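Local coordinates for protein UDP-glucose 4-epimerase (Brucella ovis, PDB 4WOK) that probably interconverts UDP-glucose and UDP-galactose by NAD-dependent epimerisation at the sugar C4, at residues Thr71-Ala76 and Arg115-Gln120; Leu137-Gly142 and Arg177-Ser182; Arg241-Ala246 and Val259-Gly264. The protein carries 2 engineered substitutions. All blocks are in the same frame, centred on the assembly; numbering follows the deposited sequence. Where two conformers were deposited one is given.

Interaction 1: residues Thr71-Ala76 and Arg115-Gln120; sequences TMEKYA and RLTRTQ. Engineered in segment 71-76: Ala-76 (natural residue Val).
The carboxylate of Glu-73 is the flat group that reaches the opposite segment: its OE2 comes to 4.1 Å from the methyl CG2 of Thr-117, a van der Waals contact of a carboxylate oxygen with a methyl, with no polar bond. Two other flat groups are covered by their own sequence neighbours, with Lys-74 CG over one face of the Tyr-75 ring and Leu-116 CD2 over one face of the Arg-115 guanidinium, each offset toward the rim. Arg-115 also makes a salt bridge to Asp-112 and a cation-pi contact with Tyr-169.

Met-72 and Thr-119 are the buried residues of the interface. With CG anti to the carbonyl carbon (chi1 -64°) and the chain extended beyond it, the methionine side chain crosses both threonines at about a right angle. Its SD lies 3.6 Å from Thr-117 OG1, while CB sits 3.8 Å from Thr-119 OG1, so the methionine packs against both hydroxyls without bonding to either. Those hydroxyls are only 2.8 Å apart, OG1 of Thr-117 to OG1 of Thr-119, close enough for a hydrogen bond that remains unsettled. Thr-117 OG1 is also bonded to Ala-113 O, one turn back, which ties the hydroxyl to the helix end. Glu-73 CG meets Thr-117 CG2 at 3.9 Å, the two side chains at a slant, on the more exposed flank.

Beyond the threonines, Met-72 continues onto Leu-110, Ala-113 and Cys-114 of helix 96-116. That helix ends in a Schellman motif with Arg-118, at positive phi, as the C-prime residue: Thr-119 N reaches back to Cys-114 O, and a weak bond joins Arg-118 N to Arg-115 O. The contact illustrates how the C-terminal ends of helices 65-75 and 96-116 meet in a Rossmann-type alpha/beta fold, the Schellman turn leading the chain toward strand 121-125.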
loop_
_atom_site.group_PDB
_atom_site.type_symbol
_atom_site.label_atom_id
_atom_site.label_comp_id
_atom_site.label_asym_id
_atom_site.label_seq_id
_atom_site.Cartn_x
_atom_site.Cartn_y
_atom_site.Cartn_z
ATOM N N THR A 71 22.017 1.735 10.873
ATOM C CA THR A 71 20.740 1.974 11.524
ATOM C C THR A 71 20.220 0.723 12.193
ATOM O O THR A 71 19.766 0.764 13.338
ATOM C CB THR A 71 19.705 2.481 10.516
ATOM O OG1 THR A 71 20.164 3.719 9.971
ATOM C CG2 THR A 71 18.358 2.706 11.202
ATOM N N MET A 72 20.278 -0.398 11.485
ATOM C CA MET A 72 19.850 -1.658 12.096
ATOM C C MET A 72 20.711 -2.048 13.302
ATOM O O MET A 72 20.202 -2.593 14.294
ATOM C CB MET A 72 19.859 -2.768 11.050
ATOM C CG MET A 72 18.847 -2.521 9.917
ATOM S SD MET A 72 18.799 -3.929 8.804
ATOM C CE MET A 72 17.572 -3.341 7.604
ATOM N N GLU A 73 22.006 -1.755 13.238
ATOM C CA GLU A 73 22.893 -2.055 14.370
ATOM C C GLU A 73 22.569 -1.167 15.571
ATOM O O GLU A 73 22.548 -1.629 16.723
ATOM C CB GLU A 73 24.363 -1.906 13.948
ATOM C CG GLU A 73 24.741 -2.955 12.905
ATOM C CD GLU A 73 26.211 -2.934 12.493
ATOM O OE1 GLU A 73 26.934 -1.959 12.798
ATOM O OE2 GLU A 73 26.639 -3.924 11.861
ATOM N N LYS A 74 22.298 0.105 15.316
ATOM C CA LYS A 74 21.955 1.014 16.405
ATOM C C LYS A 74 20.634 0.631 17.082
ATOM O O LYS A 74 20.537 0.632 18.310
ATOM C CB LYS A 74 21.879 2.452 15.896
ATOM C CG LYS A 74 21.408 3.439 16.951
ATOM C CD LYS A 74 21.406 4.869 16.425
ATOM C CE LYS A 74 20.972 5.847 17.516
ATOM N NZ LYS A 74 21.064 7.265 17.069
ATOM N N TYR A 75 19.616 0.305 16.286
ATOM C CA TYR A 75 18.273 0.138 16.837
ATOM C C TYR A 75 17.883 -1.317 17.120
ATOM O O TYR A 75 16.903 -1.558 17.829
ATOM C CB TYR A 75 17.237 0.777 15.906
ATOM C CG TYR A 75 17.278 2.288 15.929
ATOM C CD1 TYR A 75 16.652 2.995 16.939
ATOM C CD2 TYR A 75 17.970 3.007 14.951
ATOM C CE1 TYR A 75 16.696 4.373 16.979
ATOM C CE2 TYR A 75 18.022 4.389 14.986
ATOM C CZ TYR A 75 17.374 5.062 16.002
ATOM O OH TYR A 75 17.416 6.430 16.067
ATOM N N ALA A 76 18.650 -2.276 16.594
ATOM C CA ALA A 76 18.350 -3.701 16.784
ATOM C C ALA A 76 16.854 -3.993 16.669
ATOM O O ALA A 76 16.245 -4.526 17.608
ATOM C CB ALA A 76 18.880 -4.187 18.165
ATOM N N ARG A 115 20.137 -9.488 6.604
ATOM C CA ARG A 115 20.862 -10.731 6.873
ATOM C C ARG A 115 22.221 -10.438 7.497
ATOM O O ARG A 115 22.703 -11.227 8.332
ATOM C CB ARG A 115 21.033 -11.584 5.607
ATOM C CG ARG A 115 22.029 -11.017 4.568
ATOM C CD ARG A 115 22.025 -11.843 3.291
ATOM N NE ARG A 115 22.796 -11.207 2.224
ATOM C CZ ARG A 115 24.080 -11.456 1.982
ATOM N NH1 ARG A 115 24.733 -12.342 2.718
ATOM N NH2 ARG A 115 24.709 -10.835 0.990
ATOM N N LEU A 116 22.830 -9.307 7.132
ATOM C CA LEU A 116 24.172 -9.012 7.635
ATOM C C LEU A 116 24.138 -8.450 9.057
ATOM O O LEU A 116 25.178 -8.302 9.696
ATOM C CB LEU A 116 24.898 -8.039 6.704
ATOM C CG LEU A 116 25.152 -8.575 5.285
ATOM C CD1 LEU A 116 25.670 -7.460 4.371
ATOM C CD2 LEU A 116 26.122 -9.776 5.320
ATOM N N THR A 117 22.947 -8.160 9.571
ATOM C CA THR A 117 22.857 -7.676 10.943
ATOM C C THR A 117 22.035 -8.647 11.805
ATOM O O THR A 117 21.730 -8.351 12.955
ATOM C CB THR A 117 22.242 -6.253 11.001
ATOM O OG1 THR A 117 20.918 -6.262 10.444
ATOM C CG2 THR A 117 23.109 -5.249 10.197
ATOM N N ARG A 118 21.686 -9.799 11.234
ATOM C CA ARG A 118 20.816 -10.781 11.896
ATOM C C ARG A 118 19.509 -10.108 12.293
ATOM O O ARG A 118 18.888 -10.463 13.295
ATOM C CB ARG A 118 21.499 -11.410 13.120
ATOM N N THR A 119 19.108 -9.113 11.510
ATOM C CA THR A 119 17.800 -8.516 11.687
ATOM C C THR A 119 16.816 -9.389 10.929
ATOM O O THR A 119 16.868 -9.486 9.722
ATOM C CB THR A 119 17.758 -7.063 11.188
ATOM O OG1 THR A 119 18.630 -6.263 11.996
ATOM C CG2 THR A 119 16.339 -6.511 11.285
ATOM N N GLN A 120 15.902 -10.024 11.644
ATOM C CA GLN A 120 15.253 -11.207 11.105
ATOM C C GLN A 120 13.905 -11.053 10.418
ATOM O O GLN A 120 13.654 -11.698 9.401
ATOM C CB GLN A 120 15.077 -12.236 12.227
ATOM C CG GLN A 120 15.929 -13.466 12.024
ATOM C CD GLN A 120 15.443 -14.318 10.871
ATOM O OE1 GLN A 120 14.449 -13.996 10.218
ATOM N NE2 GLN A 120 16.137 -15.423 10.623
#

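Interaction 2: residues Leu137-Gly142 and Arg177-Ser182; sequences LPIGEG and RYFNAS. With NAD (nicotinamide-adenine-dinucleotide), chain B.
Behind the nicotinamide end of the NAD pocket, loop 137-142 packs on the chain leaving strand 172-177, with Ile-139 against Phe-179 and Glu-141 beside Arg-177. Ile-139 CD1 meets the edge of the phenyl ring near its plane, 3.8 Å from Phe-179 CZ, and the two side chains cross at about a right angle. Glu-141 approaches with its aliphatic part: CB is 3.9 Å from Arg-177 NH1. The bend at chi2 (84°) takes the carboxylate elsewhere, and Glu-141 OE2 stays 6.0 Å from Arg-177 NH1, so this is no salt bridge. OE2 accepts instead from the backbone N of Asn-260, while the guanidinium is held by Glu-159 and Tyr-131.

The far side of segment 177-182 serves the cofactor. Ala-181 N donates to the carboxamide O7N of NAD over 2.9 Å in a fairly straight bond (163°), which helps fix the rotation of the amide. The Tyr-178 ring comes obliquely against the nicotinamide, CE2 3.4 Å from NAD C5N. Tyr-178 OH, hydrogen-bonded to Ser-125 OG, lies 3.1 Å from the ribose O4D of NAD. Phe-179 O comes within 3.2 Å of NAD C4N, the carbon that carries hydride in NAD chemistry. Such a strand-end segment, lining the nicotinamide with its backbone, fits the Rossmann-type cofactor site of the NAD-dependent epimerase/dehydratase family.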
loop_
_atom_site.group_PDB
_atom_site.type_symbol
_atom_site.label_atom_id
_atom_site.label_comp_id
_atom_site.label_asym_id
_atom_site.label_seq_id
_atom_site.Cartn_x
_atom_site.Cartn_y
_atom_site.Cartn_z
ATOM N N LEU A 137 -12.707 -14.551 -9.894
ATOM C CA LEU A 137 -12.898 -13.491 -8.919
ATOM C C LEU A 137 -13.710 -13.999 -7.736
ATOM O O LEU A 137 -14.706 -14.696 -7.923
ATOM C CB LEU A 137 -13.584 -12.286 -9.562
ATOM C CG LEU A 137 -12.737 -11.504 -10.565
ATOM C CD1 LEU A 137 -13.626 -10.670 -11.466
ATOM C CD2 LEU A 137 -11.724 -10.619 -9.838
ATOM N N PRO A 138 -13.294 -13.646 -6.508
ATOM C CA PRO A 138 -12.148 -12.784 -6.195
ATOM C C PRO A 138 -10.806 -13.491 -6.379
ATOM O O PRO A 138 -10.770 -14.708 -6.553
ATOM C CB PRO A 138 -12.378 -12.421 -4.727
ATOM C CG PRO A 138 -13.164 -13.570 -4.181
ATOM C CD PRO A 138 -14.014 -14.076 -5.298
ATOM N N ILE A 139 -9.718 -12.727 -6.344
ATOM C CA ILE A 139 -8.398 -13.273 -6.644
ATOM C C ILE A 139 -7.765 -13.919 -5.416
ATOM O O ILE A 139 -7.441 -13.233 -4.449
ATOM C CB ILE A 139 -7.454 -12.178 -7.182
ATOM C CG1 ILE A 139 -8.125 -11.410 -8.329
ATOM C CG2 ILE A 139 -6.124 -12.785 -7.610
ATOM C CD1 ILE A 139 -7.304 -10.237 -8.832
ATOM N N GLY A 140 -7.598 -15.238 -5.454
ATOM C CA GLY A 140 -6.959 -15.955 -4.365
ATOM C C GLY A 140 -5.453 -15.941 -4.539
ATOM O O GLY A 140 -4.956 -15.637 -5.620
ATOM N N GLU A 141 -4.717 -16.273 -3.484
ATOM C CA GLU A 141 -3.258 -16.243 -3.542
ATOM C C GLU A 141 -2.712 -17.337 -4.453
ATOM O O GLU A 141 -1.553 -17.292 -4.865
ATOM C CB GLU A 141 -2.657 -16.377 -2.142
ATOM C CG GLU A 141 -2.897 -15.183 -1.234
ATOM C CD GLU A 141 -4.236 -15.228 -0.527
ATOM O OE1 GLU A 141 -5.041 -16.144 -0.805
ATOM O OE2 GLU A 141 -4.487 -14.347 0.321
ATOM N N GLY A 142 -3.551 -18.318 -4.763
ATOM C CA GLY A 142 -3.161 -19.406 -5.637
ATOM C C GLY A 142 -3.145 -18.989 -7.091
ATOM O O GLY A 142 -2.577 -19.679 -7.935
ATOM N N ARG A 177 -0.225 -8.359 0.023
ATOM C CA ARG A 177 -0.678 -7.930 -1.292
ATOM C C ARG A 177 -2.030 -7.222 -1.191
ATOM O O ARG A 177 -2.960 -7.730 -0.564
ATOM C CB ARG A 177 -0.793 -9.132 -2.247
ATOM C CG ARG A 177 0.467 -9.983 -2.376
ATOM C CD ARG A 177 0.202 -11.220 -3.239
ATOM N NE ARG A 177 1.373 -12.088 -3.362
ATOM C CZ ARG A 177 1.302 -13.414 -3.497
ATOM N NH1 ARG A 177 0.120 -14.019 -3.526
ATOM N NH2 ARG A 177 2.407 -14.135 -3.609
ATOM N N TYR A 178 -2.139 -6.050 -1.806
ATOM C CA TYR A 178 -3.417 -5.344 -1.840
ATOM C C TYR A 178 -3.454 -4.441 -3.055
ATOM O O TYR A 178 -2.422 -4.213 -3.698
ATOM C CB TYR A 178 -3.641 -4.544 -0.552
ATOM C CG TYR A 178 -2.458 -3.677 -0.145
ATOM C CD1 TYR A 178 -1.377 -4.215 0.559
ATOM C CD2 TYR A 178 -2.438 -2.324 -0.447
ATOM C CE1 TYR A 178 -0.305 -3.428 0.926
ATOM C CE2 TYR A 178 -1.381 -1.524 -0.074
ATOM C CZ TYR A 178 -0.312 -2.081 0.607
ATOM O OH TYR A 178 0.750 -1.282 0.971
ATOM N N PHE A 179 -4.643 -3.933 -3.377
ATOM C CA PHE A 179 -4.809 -3.115 -4.578
ATOM C C PHE A 179 -4.657 -1.609 -4.336
ATOM O O PHE A 179 -3.672 -1.003 -4.769
ATOM C CB PHE A 179 -6.177 -3.392 -5.217
ATOM C CG PHE A 179 -6.186 -4.577 -6.148
ATOM C CD1 PHE A 179 -5.505 -4.527 -7.362
ATOM C CD2 PHE A 179 -6.870 -5.738 -5.814
ATOM C CE1 PHE A 179 -5.512 -5.611 -8.228
ATOM C CE2 PHE A 179 -6.886 -6.824 -6.673
ATOM C CZ PHE A 179 -6.205 -6.760 -7.884
ATOM N N ASN A 180 -5.643 -1.004 -3.679
ATOM C CA ASN A 180 -5.670 0.444 -3.514
ATOM C C ASN A 180 -5.827 0.888 -2.078
ATOM O O ASN A 180 -6.886 0.701 -1.476
ATOM C CB ASN A 180 -6.811 1.067 -4.329
ATOM C CG ASN A 180 -6.669 0.828 -5.817
ATOM O OD1 ASN A 180 -5.749 1.341 -6.453
ATOM N ND2 ASN A 180 -7.598 0.066 -6.386
ATOM N N ALA A 181 -4.781 1.510 -1.549
ATOM C CA ALA A 181 -4.835 2.117 -0.228
ATOM C C ALA A 181 -5.684 3.372 -0.289
ATOM O O ALA A 181 -5.514 4.182 -1.185
ATOM C CB ALA A 181 -3.448 2.455 0.256
ATOM N N SER A 182 -6.568 3.557 0.676
ATOM C CA SER A 182 -7.474 4.693 0.638
ATOM C C SER A 182 -7.825 5.184 2.040
ATOM O O SER A 182 -7.409 4.596 3.038
ATOM C CB SER A 182 -8.745 4.318 -0.126
ATOM O OG SER A 182 -9.373 3.193 0.467
HETATM P PA NAD B . 4.366 6.778 -0.506
HETATM O O1A NAD B . 5.237 7.202 -1.673
HETATM O O2A NAD B . 3.521 7.720 0.299
HETATM O O5B NAD B . 5.492 6.155 0.655
HETATM C C5B NAD B . 6.680 5.720 0.030
HETATM C C4B NAD B . 7.799 6.076 1.044
HETATM O O4B NAD B . 9.027 5.432 0.677
HETATM C C3B NAD B . 7.970 7.591 0.883
HETATM O O3B NAD B . 8.005 8.151 2.171
HETATM C C2B NAD B . 9.336 7.699 0.160
HETATM O O2B NAD B . 9.995 8.846 0.527
HETATM C C1B NAD B . 10.070 6.426 0.719
HETATM N N9A NAD B . 11.085 5.911 -0.221
HETATM C C8A NAD B . 10.958 5.625 -1.598
HETATM N N7A NAD B . 12.085 5.136 -2.127
HETATM C C5A NAD B . 12.981 5.108 -1.050
HETATM C C6A NAD B . 14.332 4.707 -0.963
HETATM N N6A NAD B . 14.996 4.250 -2.077
HETATM N N1A NAD B . 14.976 4.775 0.226
HETATM C C2A NAD B . 14.274 5.248 1.307
HETATM N N3A NAD B . 12.980 5.678 1.368
HETATM C C4A NAD B . 12.370 5.578 0.147
HETATM O O3 NAD B . 3.664 5.497 -1.177
HETATM P PN NAD B . 2.605 4.682 -0.269
HETATM O O1N NAD B . 2.594 4.890 1.219
HETATM O O2N NAD B . 1.402 4.586 -1.141
HETATM O O5D NAD B . 2.967 3.003 -0.463
HETATM C C5D NAD B . 4.175 2.672 0.016
HETATM C C4D NAD B . 4.265 1.152 -0.126
HETATM O O4D NAD B . 2.897 0.604 -0.317
HETATM C C3D NAD B . 5.034 0.804 -1.417
HETATM O O3D NAD B . 5.686 -0.397 -1.154
HETATM C C2D NAD B . 3.882 0.596 -2.406
HETATM O O2D NAD B . 4.163 -0.259 -3.442
HETATM C C1D NAD B . 2.944 -0.188 -1.459
HETATM N N1N NAD B . 1.534 -0.231 -2.099
HETATM C C2N NAD B . 0.789 0.946 -2.091
HETATM C C3N NAD B . -0.505 0.924 -2.672
HETATM C C7N NAD B . -1.320 2.190 -2.672
HETATM O O7N NAD B . -2.463 2.196 -3.140
HETATM N N7N NAD B . -0.761 3.335 -2.139
HETATM C C4N NAD B . -0.983 -0.260 -3.239
HETATM C C5N NAD B . -0.208 -1.419 -3.233
HETATM C C6N NAD B . 1.070 -1.397 -2.656
#

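Interaction 3: residues Arg241-Ala246 and Val259-Gly264; sequences RAHVLA and VNLGTG
Ala-242 and Leu-261 make the tight part of this contact, both buried. The alanine CB faces the fork of the leucine, 3.6 Å from Leu-261 CD1 and 3.7 Å from Leu-261 CD2, so both methyls of one branch point rest on a single methyl. A chi1 of -58° sets Leu-261 CG beside its own backbone N and turns the fork to the helix.

Contact on the imidazole side is looser: His-243 CE1 stands 4.3 Å from Leu-261 CD1, which approaches the ring obliquely. Polar bonds, not the leucine, orient that ring, since ND1 is bonded to Leu-239 O a turn earlier and NE2 to Ser-125 OG, while the Phe-83 ring meets it. Toward solvent the segments diverge; Arg-241 and Thr-263, both partly exposed, take no share in the packing, and Arg-241 pairs with Asp-238.

The arrangement places helix 236-251 against the end of strand 257-260, an edge strand of the seven-stranded parallel sheet. Val-259 bonds through its backbone to Ala-175 on the adjacent strand, Ala-246 and His-243 pack on strands 172-177 and 121-125, and Val-244 turns to helix 22-33.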
loop_
_atom_site.group_PDB
_atom_site.type_symbol
_atom_site.label_atom_id
_atom_site.label_comp_id
_atom_site.label_asym_id
_atom_site.label_seq_id
_atom_site.Cartn_x
_atom_site.Cartn_y
_atom_site.Cartn_z
ATOM N N ARG A 241 -3.037 -1.901 10.501
ATOM C CA ARG A 241 -3.374 -3.025 11.379
ATOM C C ARG A 241 -2.763 -4.347 10.890
ATOM O O ARG A 241 -2.150 -5.080 11.670
ATOM C CB ARG A 241 -4.897 -3.161 11.506
ATOM C CG ARG A 241 -5.582 -1.962 12.174
ATOM C CD ARG A 241 -7.113 -2.166 12.306
ATOM N NE ARG A 241 -7.428 -3.493 12.834
ATOM C CZ ARG A 241 -8.058 -4.442 12.148
ATOM N NH1 ARG A 241 -8.482 -4.203 10.914
ATOM N NH2 ARG A 241 -8.282 -5.625 12.704
ATOM N N ALA A 242 -2.917 -4.641 9.602
ATOM C CA ALA A 242 -2.426 -5.906 9.058
ATOM C C ALA A 242 -0.898 -6.012 9.099
ATOM O O ALA A 242 -0.347 -7.087 9.346
ATOM C CB ALA A 242 -2.907 -6.083 7.648
ATOM N N HIS A 243 -0.211 -4.907 8.832
ATOM C CA HIS A 243 1.248 -4.939 8.835
ATOM C C HIS A 243 1.755 -5.180 10.246
ATOM O O HIS A 243 2.766 -5.862 10.442
ATOM C CB HIS A 243 1.827 -3.646 8.267
ATOM C CG HIS A 243 1.738 -3.546 6.775
ATOM N ND1 HIS A 243 0.539 -3.416 6.106
ATOM C CD2 HIS A 243 2.703 -3.553 5.821
ATOM C CE1 HIS A 243 0.770 -3.344 4.803
ATOM N NE2 HIS A 243 2.075 -3.422 4.603
ATOM N N VAL A 244 1.050 -4.645 11.245
ATOM C CA VAL A 244 1.474 -4.896 12.621
ATOM C C VAL A 244 1.090 -6.324 13.037
ATOM O O VAL A 244 1.854 -7.000 13.742
ATOM C CB VAL A 244 0.892 -3.855 13.613
ATOM C CG1 VAL A 244 1.279 -4.194 15.039
ATOM C CG2 VAL A 244 1.390 -2.457 13.254
ATOM N N LEU A 245 -0.071 -6.807 12.594
ATOM C CA LEU A 245 -0.407 -8.207 12.865
ATOM C C LEU A 245 0.667 -9.128 12.268
ATOM O O LEU A 245 1.027 -10.141 12.853
ATOM C CB LEU A 245 -1.778 -8.569 12.307
ATOM C CG LEU A 245 -3.005 -8.091 13.080
ATOM C CD1 LEU A 245 -4.245 -8.322 12.237
ATOM C CD2 LEU A 245 -3.141 -8.811 14.433
ATOM N N ALA A 246 1.186 -8.755 11.103
ATOM C CA ALA A 246 2.232 -9.545 10.451
ATOM C C ALA A 246 3.503 -9.566 11.310
ATOM O O ALA A 246 4.185 -10.592 11.413
ATOM C CB ALA A 246 2.519 -8.988 9.046
ATOM N N VAL A 259 -0.119 -13.126 1.777
ATOM C CA VAL A 259 -1.575 -13.049 1.808
ATOM C C VAL A 259 -2.126 -11.741 1.226
ATOM O O VAL A 259 -1.466 -10.705 1.264
ATOM C CB VAL A 259 -2.119 -13.218 3.249
ATOM C CG1 VAL A 259 -1.671 -14.556 3.844
ATOM C CG2 VAL A 259 -1.679 -12.072 4.133
ATOM N N ASN A 260 -3.343 -11.824 0.689
ATOM C CA ASN A 260 -4.103 -10.677 0.217
ATOM C C ASN A 260 -4.728 -9.883 1.358
ATOM O O ASN A 260 -5.150 -10.458 2.362
ATOM C CB ASN A 260 -5.226 -11.125 -0.717
ATOM C CG ASN A 260 -4.723 -11.752 -1.999
ATOM O OD1 ASN A 260 -3.607 -11.487 -2.443
ATOM N ND2 ASN A 260 -5.567 -12.583 -2.616
ATOM N N LEU A 261 -4.810 -8.568 1.185
ATOM C CA LEU A 261 -5.528 -7.697 2.111
ATOM C C LEU A 261 -6.656 -6.987 1.375
ATOM O O LEU A 261 -6.449 -6.438 0.296
ATOM C CB LEU A 261 -4.589 -6.668 2.737
ATOM C CG LEU A 261 -3.386 -7.204 3.513
ATOM C CD1 LEU A 261 -2.540 -6.055 4.027
ATOM C CD2 LEU A 261 -3.845 -8.097 4.651
ATOM N N GLY A 262 -7.850 -7.006 1.962
ATOM C CA GLY A 262 -8.996 -6.338 1.381
ATOM C C GLY A 262 -10.307 -6.720 2.047
ATOM O O GLY A 262 -10.328 -7.459 3.029
ATOM N N THR A 263 -11.401 -6.207 1.504
ATOM C CA THR A 263 -12.733 -6.490 2.024
ATOM C C THR A 263 -13.366 -7.704 1.354
ATOM O O THR A 263 -14.339 -8.271 1.861
ATOM C CB THR A 263 -13.677 -5.314 1.805
ATOM O OG1 THR A 263 -13.781 -5.070 0.399
ATOM C CG2 THR A 263 -13.162 -4.075 2.493
ATOM N N GLY A 264 -12.833 -8.069 0.193
ATOM C CA GLY A 264 -13.397 -9.147 -0.601
ATOM C C GLY A 264 -14.497 -8.656 -1.522
ATOM O O GLY A 264 -15.041 -9.422 -2.320
#

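Along the chain the three contacts follow one another in series, all within the part of the protein that belongs to the NAD-dependent epimerase/dehydratase family. Interaction 1 joins two helix ends, its centre 31 Å from that of interaction 2 and 25 Å from that of interaction 3. The latter two have centres 10 Å apart and touch: the neighbouring strands 172-177 and 257-260 bring Arg-177 O to 2.7 Å from Leu-261 N, a probable hydrogen bond. Ser-125 is a further shared partner, bonded to both Tyr-178 OH and His-243 NE2. Packing between helices thus lies at the periphery of the Rossmann-type fold, while two touching contacts near the nicotinamide join loop, strand ends and helix 236-251.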